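Local coordinates for putative PadR-family transcriptional regulatory protein (Bacteroides fragilis, PDB 5H20) that probably acts as a dimeric PadR-family transcriptional regulator that binds DNA through a winged helix-turn-helix domain, at residues N5-S8 with Q9-G13; K83-S86 with F87-E90. All blocks are in the same frame, centred on the assembly; numbering follows the deposited sequence. Where two conformers were deposited one is given.

Contact 1: N5-S8 with Q9-G13; sequences NVKS and QMRKG. With PO4 (phosphate ion), chain B.
The flat guanidinium group of Arg11 has Lys7 CB over one face, displaced toward the rim, and a phosphate ion at its edge with P in its plane. At that edge NH1 gives a nearly straight bond to phosphate O1 (2.8 Å, 164° at the hydrogen), while the bond from NH2 to O2 is long and weak. Lys7 closes on the same ion one helical turn earlier: its NZ donates to both O2 (2.8 Å) and O4 (2.9 Å), so O2 is held mainly by Lys7, with the weak Arg11 bond beside it. Both side chains leave the helix with CG anti to the carbonyl carbon (chi1 near -75° in each) and then run extended, which carries their charged ends to one anion. Arg11 NE is taken by Glu90 of the second subunit in a salt bridge. On another side of the turn, Val6 and Met10 lie alongside each other, CG1 of Val6 being 4.1 Å from SD of Met10, and Met10 packs on Gly13 of the second subunit. The backbone is regular alpha-helix at the start of helix 5-23, with Gln9, Met10, Arg11 and Lys12 N bonded to the carbonyls four residues back. These N-terminal turns form part of the dimer interface, since Val6, Lys7, Met10 and Arg11 all meet the second subunit. The phosphate, probably from the crystallisation liquor, would offset the like charges of Lys7 NZ and Arg11 NH2, 4.2 Å apart.

Contact 2: K83-S86 with F87-E90; sequences KGES and FLGE. With IPA (isopropyl alcohol), chain F.
Phe87 N bonds to Lys83 O across the first turns of helix 82-97, which follows the two-stranded wing of the PadR winged helix-turn-helix fold. Three more i to i+4 backbone bonds continue the pattern, Leu88 N to Gly84 O, Gly89 N to Glu85 O and Glu90 N to Ser86 O, all four measuring 2.9 to 3.0 Å. The apolar packing of Phe87 and Leu88 is against residues beyond this turn. Leu88 reaches Leu80 of strand 75-80 and Met20 of helix 5-23, tying this helix to the wing and to the first helix. Phe87 has CG anti to its own N (chi1 -175°), which swings the ring off the turn onto Met20 and Leu61; Arg11 of the second subunit also packs on it. Between side chains of the two segments the contact is loose, Glu85 OE1 coming no nearer than 4.4 Å to Leu88 CD2. Polar groups, too, find their partners mainly outside the two segments. Ser86 OG bonds back to Gly82 O, and Thr81 OG1 accepts a bond from Gly84 N. The long extended chain of Lys83 takes NZ to Asp59 O. Glu90, also extended (chi1 170°, chi2 -174°), has Arg11 of the second subunit as its main partner. Glu90 OE1 lies at the edge of the Phe87 ring, in its plane. Glu90 OE2 is also met by the hydroxyl O2 of an isopropyl alcohol, probably left from the crystallisation liquor, which donates to it over 3.1 Å.

In the fold
Both contacts are single stretches of helix and partly buried, but they belong to different elements: contact 1 opens helix 5-23, and contact 2 lies near the start of helix 82-97. Their centres are 20 Å apart and they do not touch within one chain. Across the dimer they meet, because Arg11 of contact 1 pairs with Glu90 of contact 2 on the other subunit. Contact 1 is the more basic, its side chains turned to an anion and to the partner chain. Contact 2 buries Phe87 and Leu88 against its own chain, including Met20 farther along the helix that carries contact 1, and offers an acidic group to the interface.

Contact 1: N5-S8 with Q9-G13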
loop_
_atom_site.group_PDB
_atom_site.type_symbol
_atom_site.label_atom_id
_atom_site.label_comp_id
_atom_site.label_asym_id
_atom_site.label_seq_id
_atom_site.Cartn_x
_atom_site.Cartn_y
_atom_site.Cartn_z
ATOM N N ASN A 5 10.909 7.699 -5.151
ATOM C CA ASN A 5 11.124 6.463 -4.396
ATOM C C ASN A 5 9.869 6.018 -3.640
ATOM O O ASN A 5 9.464 4.861 -3.753
ATOM C CB ASN A 5 12.329 6.586 -3.453
ATOM C CG ASN A 5 12.997 5.241 -3.169
ATOM O OD1 ASN A 5 12.377 4.314 -2.634
ATOM N ND2 ASN A 5 14.279 5.139 -3.515
ATOM N N VAL A 6 9.262 6.941 -2.887
ATOM C CA VAL A 6 8.004 6.696 -2.153
ATOM C C VAL A 6 6.853 6.291 -3.091
ATOM O O VAL A 6 6.142 5.322 -2.824
ATOM C CB VAL A 6 7.578 7.907 -1.279
ATOM C CG1 VAL A 6 6.323 7.587 -0.472
ATOM C CG2 VAL A 6 8.700 8.319 -0.333
ATOM N N LYS A 7 6.683 7.027 -4.186
ATOM C CA LYS A 7 5.660 6.710 -5.188
ATOM C C LYS A 7 5.851 5.302 -5.779
ATOM O O LYS A 7 4.891 4.542 -5.914
ATOM C CB LYS A 7 5.662 7.756 -6.299
ATOM C CG LYS A 7 5.014 9.076 -5.934
ATOM C CD LYS A 7 5.164 10.066 -7.083
ATOM C CE LYS A 7 4.036 11.073 -7.094
ATOM N NZ LYS A 7 3.821 11.600 -8.476
ATOM N N SER A 8 7.097 4.964 -6.104
ATOM C CA SER A 8 7.449 3.649 -6.652
ATOM C C SER A 8 7.115 2.477 -5.717
ATOM O O SER A 8 6.507 1.495 -6.164
ATOM C CB SER A 8 8.928 3.602 -7.039
ATOM O OG SER A 8 9.248 2.369 -7.656
ATOM N N GLN A 9 7.505 2.585 -4.439
ATOM C CA GLN A 9 7.284 1.504 -3.468
ATOM C C GLN A 9 5.798 1.324 -3.162
ATOM O O GLN A 9 5.315 0.181 -3.041
ATOM C CB GLN A 9 8.150 1.653 -2.197
ATOM C CG GLN A 9 8.009 2.946 -1.401
ATOM C CD GLN A 9 7.151 2.790 -0.156
ATOM O OE1 GLN A 9 6.871 3.762 0.529
ATOM N NE2 GLN A 9 6.734 1.563 0.138
ATOM N N MET A 10 5.082 2.446 -3.060
ATOM C CA MET A 10 3.634 2.457 -2.796
ATOM C C MET A 10 2.814 1.851 -3.949
ATOM O O MET A 10 1.808 1.188 -3.710
ATOM C CB MET A 10 3.132 3.874 -2.451
ATOM C CG MET A 10 3.506 4.353 -1.051
ATOM S SD MET A 10 2.656 5.839 -0.458
ATOM C CE MET A 10 1.024 5.195 -0.105
ATOM N N ARG A 11 3.256 2.090 -5.184
ATOM C CA ARG A 11 2.621 1.519 -6.376
ATOM C C ARG A 11 2.904 0.027 -6.528
ATOM O O ARG A 11 2.014 -0.727 -6.936
ATOM C CB ARG A 11 3.041 2.282 -7.643
ATOM C CG ARG A 11 2.389 3.641 -7.785
ATOM C CD ARG A 11 3.064 4.486 -8.857
ATOM N NE ARG A 11 2.381 5.766 -8.999
ATOM C CZ ARG A 11 2.893 6.861 -9.567
ATOM N NH1 ARG A 11 4.126 6.876 -10.061
ATOM N NH2 ARG A 11 2.164 7.964 -9.638
ATOM N N LYS A 12 4.139 -0.387 -6.221
ATOM C CA LYS A 12 4.499 -1.821 -6.120
ATOM C C LYS A 12 3.620 -2.506 -5.080
ATOM O O LYS A 12 3.156 -3.621 -5.311
ATOM C CB LYS A 12 5.977 -2.028 -5.737
ATOM C CG LYS A 12 6.975 -1.673 -6.822
ATOM C CD LYS A 12 8.402 -2.048 -6.440
ATOM C CE LYS A 12 9.402 -1.353 -7.363
ATOM N NZ LYS A 12 10.796 -1.850 -7.183
ATOM N N GLY A 13 3.409 -1.816 -3.955
ATOM C CA GLY A 13 2.575 -2.285 -2.842
ATOM C C GLY A 13 1.148 -2.551 -3.267
ATOM O O GLY A 13 0.597 -3.623 -2.983
HETATM P P PO4 B . 5.162 10.422 -11.386
HETATM O O1 PO4 B . 5.557 8.992 -11.098
HETATM O O2 PO4 B . 3.685 10.615 -11.133
HETATM O O3 PO4 B . 5.472 10.747 -12.829
HETATM O O4 PO4 B . 5.947 11.337 -10.476
#

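Contact 2: K83-S86 with F87-E90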
loop_
_atom_site.group_PDB
_atom_site.type_symbol
_atom_site.label_atom_id
_atom_site.label_comp_id
_atom_site.label_asym_id
_atom_site.label_seq_id
_atom_site.Cartn_x
_atom_site.Cartn_y
_atom_site.Cartn_z
ATOM N N LYS A 83 1.518 -17.926 5.108
ATOM C CA LYS A 83 2.067 -16.617 5.450
ATOM C C LYS A 83 1.436 -15.497 4.584
ATOM O O LYS A 83 1.081 -14.442 5.103
ATOM C CB LYS A 83 3.604 -16.643 5.336
ATOM C CG LYS A 83 4.312 -15.354 5.751
ATOM C CD LYS A 83 5.826 -15.485 5.614
ATOM C CE LYS A 83 6.527 -14.173 5.941
ATOM N NZ LYS A 83 7.975 -14.193 5.591
ATOM N N GLY A 84 1.273 -15.777 3.289
ATOM C CA GLY A 84 0.557 -14.915 2.346
ATOM C C GLY A 84 -0.886 -14.626 2.710
ATOM O O GLY A 84 -1.302 -13.465 2.668
ATOM N N GLU A 85 -1.636 -15.675 3.068
ATOM C CA GLU A 85 -3.037 -15.573 3.514
ATOM C C GLU A 85 -3.197 -14.753 4.803
ATOM O O GLU A 85 -4.119 -13.936 4.894
ATOM C CB GLU A 85 -3.679 -16.967 3.729
ATOM C CG GLU A 85 -3.851 -17.835 2.481
ATOM C CD GLU A 85 -5.092 -17.517 1.643
ATOM O OE1 GLU A 85 -5.922 -16.666 2.038
ATOM O OE2 GLU A 85 -5.252 -18.147 0.572
ATOM N N SER A 86 -2.324 -14.990 5.788
ATOM C CA SER A 86 -2.323 -14.229 7.049
ATOM C C SER A 86 -1.993 -12.742 6.824
ATOM O O SER A 86 -2.729 -11.876 7.308
ATOM C CB SER A 86 -1.357 -14.829 8.074
ATOM O OG SER A 86 -1.678 -16.181 8.346
ATOM N N PHE A 87 -0.910 -12.465 6.087
ATOM C CA PHE A 87 -0.518 -11.088 5.755
ATOM C C PHE A 87 -1.595 -10.379 4.936
ATOM O O PHE A 87 -1.894 -9.227 5.214
ATOM C CB PHE A 87 0.859 -11.005 5.067
ATOM C CG PHE A 87 1.344 -9.584 4.820
ATOM C CD1 PHE A 87 1.426 -8.649 5.868
ATOM C CD2 PHE A 87 1.757 -9.188 3.548
ATOM C CE1 PHE A 87 1.873 -7.346 5.638
ATOM C CE2 PHE A 87 2.215 -7.887 3.317
ATOM C CZ PHE A 87 2.271 -6.964 4.363
ATOM N N LEU A 88 -2.193 -11.081 3.967
ATOM C CA LEU A 88 -3.363 -10.573 3.227
ATOM C C LEU A 88 -4.523 -10.170 4.160
ATOM O O LEU A 88 -5.096 -9.080 4.009
ATOM C CB LEU A 88 -3.852 -11.591 2.189
ATOM C CG LEU A 88 -5.109 -11.232 1.383
ATOM C CD1 LEU A 88 -4.854 -10.121 0.366
ATOM C CD2 LEU A 88 -5.640 -12.477 0.708
ATOM N N GLY A 89 -4.847 -11.046 5.118
ATOM C CA GLY A 89 -5.888 -10.782 6.130
ATOM C C GLY A 89 -5.633 -9.526 6.958
ATOM O O GLY A 89 -6.560 -8.754 7.243
ATOM N N GLU A 90 -4.369 -9.336 7.339
ATOM C CA GLU A 90 -3.901 -8.132 8.027
ATOM C C GLU A 90 -4.169 -6.862 7.209
ATOM O O GLU A 90 -4.709 -5.884 7.740
ATOM C CB GLU A 90 -2.407 -8.263 8.354
ATOM C CG GLU A 90 -1.744 -6.984 8.865
ATOM C CD GLU A 90 -0.244 -7.125 9.039
ATOM O OE1 GLU A 90 0.237 -8.240 9.367
ATOM O OE2 GLU A 90 0.455 -6.105 8.863
HETATM C C1 IPA F . 0.589 -2.929 10.038
HETATM C C2 IPA F . -0.366 -2.359 8.999
HETATM C C3 IPA F . 0.279 -1.143 8.353
HETATM O O2 IPA F . -0.680 -3.343 8.005
#